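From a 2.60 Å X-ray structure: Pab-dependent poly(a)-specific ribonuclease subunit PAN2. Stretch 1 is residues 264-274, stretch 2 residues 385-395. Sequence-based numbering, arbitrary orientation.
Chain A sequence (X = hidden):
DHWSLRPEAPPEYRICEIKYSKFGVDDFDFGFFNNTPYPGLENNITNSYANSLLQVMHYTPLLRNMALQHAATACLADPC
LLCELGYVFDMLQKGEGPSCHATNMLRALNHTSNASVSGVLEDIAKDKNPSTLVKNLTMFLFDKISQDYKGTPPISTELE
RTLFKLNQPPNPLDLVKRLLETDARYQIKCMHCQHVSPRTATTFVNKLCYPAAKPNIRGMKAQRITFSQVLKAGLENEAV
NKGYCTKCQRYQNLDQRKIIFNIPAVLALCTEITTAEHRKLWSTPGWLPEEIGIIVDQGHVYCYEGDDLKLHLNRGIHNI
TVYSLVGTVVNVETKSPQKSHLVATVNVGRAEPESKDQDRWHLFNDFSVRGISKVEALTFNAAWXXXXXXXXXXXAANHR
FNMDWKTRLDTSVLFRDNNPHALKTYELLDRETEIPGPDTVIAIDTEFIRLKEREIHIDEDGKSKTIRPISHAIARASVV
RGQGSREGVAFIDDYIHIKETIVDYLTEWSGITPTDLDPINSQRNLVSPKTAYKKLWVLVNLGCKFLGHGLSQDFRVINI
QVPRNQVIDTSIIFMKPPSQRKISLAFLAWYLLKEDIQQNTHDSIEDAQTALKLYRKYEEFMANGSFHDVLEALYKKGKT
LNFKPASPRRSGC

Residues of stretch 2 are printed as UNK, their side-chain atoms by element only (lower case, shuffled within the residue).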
# COMPACT_ATOMS: atom_id res chain seq x y z
N PRO A 264 20.08 2.84 -9.38
CA PRO A 264 18.68 2.47 -9.61
C PRO A 264 17.82 3.65 -10.05
O PRO A 264 18.13 4.80 -9.74
CB PRO A 264 18.23 1.95 -8.24
CG PRO A 264 19.12 2.64 -7.27
CD PRO A 264 20.45 2.74 -7.96
N ALA A 265 16.74 3.36 -10.78
CA ALA A 265 15.79 4.38 -11.20
C ALA A 265 15.06 4.94 -9.99
O ALA A 265 14.70 6.12 -9.96
CB ALA A 265 14.81 3.81 -12.21
N VAL A 266 14.83 4.09 -9.00
CA VAL A 266 14.26 4.51 -7.73
C VAL A 266 15.34 4.49 -6.65
O VAL A 266 15.89 3.43 -6.33
CB VAL A 266 13.09 3.60 -7.30
CG1 VAL A 266 12.60 4.00 -5.91
CG2 VAL A 266 11.97 3.67 -8.31
N LEU A 267 15.65 5.66 -6.11
CA LEU A 267 16.75 5.79 -5.16
C LEU A 267 16.27 5.97 -3.73
O LEU A 267 15.97 7.08 -3.29
CB LEU A 267 17.65 6.96 -5.56
CG LEU A 267 18.96 7.12 -4.79
CD1 LEU A 267 19.85 5.90 -4.98
CD2 LEU A 267 19.69 8.39 -5.21
N ALA A 268 16.18 4.86 -2.99
CA ALA A 268 15.81 4.90 -1.58
C ALA A 268 17.04 5.08 -0.71
O ALA A 268 18.05 4.39 -0.90
CB ALA A 268 15.06 3.63 -1.20
N LEU A 269 16.97 6.01 0.24
CA LEU A 269 18.13 6.35 1.06
C LEU A 269 17.82 6.36 2.55
O LEU A 269 16.86 6.99 2.99
CB LEU A 269 18.68 7.71 0.64
CG LEU A 269 19.13 7.87 -0.81
CD1 LEU A 269 19.52 9.31 -1.10
CD2 LEU A 269 20.27 6.92 -1.12
N CYS A 270 18.65 5.67 3.33
CA CYS A 270 18.56 5.71 4.78
C CYS A 270 19.54 6.74 5.33
O CYS A 270 20.73 6.70 5.02
CB CYS A 270 18.83 4.33 5.39
SG CYS A 270 17.53 3.11 5.09
N THR A 271 19.04 7.66 6.15
CA THR A 271 19.84 8.77 6.64
C THR A 271 20.90 8.34 7.64
O THR A 271 21.98 8.93 7.69
CB THR A 271 18.95 9.85 7.29
OG1 THR A 271 18.17 9.26 8.34
CG2 THR A 271 18.02 10.47 6.26
N GLU A 272 20.59 7.32 8.44
CA GLU A 272 21.50 6.79 9.45
C GLU A 272 21.98 7.86 10.42
O GLU A 272 23.17 7.93 10.75
CB GLU A 272 22.71 6.12 8.78
CG GLU A 272 22.34 4.98 7.83
CD GLU A 272 21.59 3.86 8.53
OE1 GLU A 272 22.25 2.96 9.08
OE2 GLU A 272 20.34 3.89 8.53
N ILE A 273 21.05 8.69 10.88
CA ILE A 273 21.37 9.73 11.86
C ILE A 273 21.54 9.12 13.25
O ILE A 273 20.60 8.57 13.81
CB ILE A 273 20.27 10.81 11.91
CG1 ILE A 273 20.11 11.46 10.53
CG2 ILE A 273 20.60 11.85 12.96
CD1 ILE A 273 18.96 12.45 10.46
N THR A 274 22.74 9.24 13.81
CA THR A 274 23.05 8.61 15.09
C THR A 274 23.56 9.59 16.14
O THR A 274 23.24 9.46 17.32
CB THR A 274 24.10 7.49 14.92
OG1 THR A 274 25.27 8.03 14.28
CG2 THR A 274 23.55 6.36 14.07
N UNK A 385 12.33 16.90 14.91
CA UNK A 385 12.02 16.54 13.53
C UNK A 385 13.26 16.15 12.72
O UNK A 385 14.04 17.00 12.31
c UNK A 385 10.69 17.28 11.48
n UNK A 385 9.26 19.22 8.52
c UNK A 385 11.29 17.68 12.82
c UNK A 385 9.62 18.05 9.36
c UNK A 385 10.14 18.47 10.72
N UNK A 386 13.41 14.85 12.48
CA UNK A 386 14.56 14.33 11.73
C UNK A 386 14.14 13.30 10.68
O UNK A 386 13.30 12.45 10.94
se UNK A 386 17.76 15.52 12.17
c UNK A 386 15.58 13.71 12.69
c UNK A 386 17.34 17.40 12.43
c UNK A 386 16.46 14.73 13.39
N UNK A 387 14.74 13.39 9.48
CA UNK A 387 14.43 12.48 8.38
C UNK A 387 15.03 11.09 8.59
O UNK A 387 16.13 10.96 9.12
c UNK A 387 15.07 13.16 7.17
c UNK A 387 16.22 13.91 7.75
c UNK A 387 15.75 14.39 9.10
N UNK A 388 14.30 10.06 8.18
CA UNK A 388 14.76 8.68 8.34
C UNK A 388 15.01 8.04 6.98
O UNK A 388 16.09 7.50 6.73
c UNK A 388 13.50 8.44 10.50
c UNK A 388 14.23 6.40 9.25
c UNK A 388 13.74 7.83 9.13
N UNK A 389 14.01 8.09 6.11
CA UNK A 389 14.13 7.55 4.76
C UNK A 389 13.86 8.64 3.73
O UNK A 389 12.85 9.35 3.81
c UNK A 389 13.36 5.31 5.60
c UNK A 389 13.17 6.37 4.53
c UNK A 389 13.39 5.78 3.14
N UNK A 390 14.76 8.78 2.77
CA UNK A 390 14.61 9.77 1.71
C UNK A 390 14.45 9.08 0.36
O UNK A 390 15.23 8.20 0.01
c UNK A 390 15.82 10.73 1.67
c UNK A 390 15.67 11.73 0.54
c UNK A 390 15.97 11.45 3.00
N UNK A 391 13.44 9.49 -0.40
CA UNK A 391 13.11 8.81 -1.65
C UNK A 391 13.31 9.69 -2.88
O UNK A 391 12.68 10.74 -3.03
c UNK A 391 11.04 5.05 -1.03
se UNK A 391 12.00 5.63 -2.63
c UNK A 391 11.27 7.43 -2.78
c UNK A 391 11.66 8.33 -1.61
N UNK A 392 14.20 9.25 -3.77
CA UNK A 392 14.40 9.90 -5.05
C UNK A 392 13.99 8.98 -6.19
O UNK A 392 14.08 7.75 -6.07
c UNK A 392 16.26 11.54 -4.46
c UNK A 392 16.84 11.43 -3.21
c UNK A 392 17.21 12.55 -2.49
c UNK A 392 16.44 13.94 -4.28
c UNK A 392 16.08 12.81 -4.99
c UNK A 392 15.87 10.32 -5.24
c UNK A 392 17.01 13.81 -3.03
N UNK A 393 13.54 9.56 -7.29
CA UNK A 393 13.33 8.81 -8.52
C UNK A 393 13.79 9.65 -9.70
O UNK A 393 13.89 10.88 -9.58
c UNK A 393 9.73 8.86 -9.96
n UNK A 393 9.01 9.68 -10.71
c UNK A 393 10.98 9.45 -9.33
c UNK A 393 11.87 8.40 -8.69
o UNK A 393 9.43 7.69 -9.77
N UNK A 394 14.09 9.00 -10.82
CA UNK A 394 14.55 9.72 -12.01
C UNK A 394 13.48 10.70 -12.48
O UNK A 394 12.30 10.36 -12.55
c UNK A 394 13.80 7.75 -13.40
c UNK A 394 14.92 8.74 -13.14
c UNK A 394 16.21 8.00 -12.80
N UNK A 395 13.91 11.92 -12.79
CA UNK A 395 12.99 13.00 -13.15
C UNK A 395 12.22 12.69 -14.43
O UNK A 395 11.11 13.18 -14.63
c UNK A 395 13.68 16.81 -13.57
c UNK A 395 12.86 15.54 -13.50
c UNK A 395 12.79 18.03 -13.74
n UNK A 395 13.58 19.30 -13.76
c UNK A 395 13.75 14.32 -13.30

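Position 385 carries four carbons in a row ending in nitrogen, an unbranched chain that stays out of reach of stretch 1: Lys 385, its amine satisfied elsewhere in the structure. Position 386 has two carbons, a selenium and a terminal carbon, unbranched, with the selenium 3.7 Å from CD1 of Ile 273. That is methionine in its selenium form, Met 386, whose SE gives the isoleucine tip an apolar partner beyond the last bridged pair.

At 387 three carbons close a ring onto the backbone nitrogen, which only proline does, and a ring carbon lies near CD1 of Ile 273. Pro 387 has no amide hydrogen to give, yet its ring is useful: CD of Pro 387 is 4.0 Å from CD1 of Ile 273. Position 388 shows one carbon carrying two more, and its CA-to-CB bond points away from stretch 1. The fork of three carbons is Val 388, and its contribution is made by the backbone, where O accepts from N of Thr 271 at 3.0 Å.

The same three-carbon fork recurs at 389, on the sheet face shared with Cys 270. Val 389 forms a non-hydrogen-bonded pair with that cysteine, while its CA makes a CA-H...O contact of 3.3 Å with O of Leu 269. Position 390 repeats the fork on the other face; its CB is 4.3 Å from CB of Leu 269, and one branch end reaches the methyl of Thr 271. Val 390, like the two valines before it, has chi1 in t.

Position 391 again has two carbons, selenium and a last carbon in an unbranched chain. The selenium lies 3.7 Å from CG1 of Val 266 and 3.9 Å from CB of Ala 268, so Met 391 touches two residues whose side chains share its face. At 392 one carbon leads to a six-carbon ring without a hydroxyl; CB packs near CB of Leu 267 and a ring carbon near CD1 of Leu 269. This is Phe 392, with CB 3.8 Å from CB of Leu 267 and CD2 4.0 Å from CD1 of Leu 269.

Position 393 has three carbons, the third bearing one oxygen and one nitrogen. This is the amide of Gln 393, paired with Val 266 across the strands but hydrogen-bonded elsewhere in the structure. At 394 the three-carbon fork returns, a branch end near CB of Ala 265. It is Val 394, with CG2 4.2 Å from CB of Ala 265. Position 395, four carbons ending in nitrogen, is Lys 395, exposed and clear of the contact.

The contact works as an antiparallel backbone ladder, its strand directions 165° apart. Leu 267 and Phe 392 exchange two hydrogen bonds, N of Leu 267 to O of Phe 392 at 2.6 Å and N of Phe 392 to O of Leu 267 at 2.8 Å; Leu 269 and Val 390 repeat the exchange. Hydrogen bonds from Val 394 N to Ala 265 O and from Thr 271 N to Val 388 O extend the ladder. Side chains alternate between faces: leucines meet phenylalanine and valine on one, while small Ala 268 and Val 266 meet selenomethionine on the other.

Stretch 2, residues 385-395: KMPVVVMFQVK
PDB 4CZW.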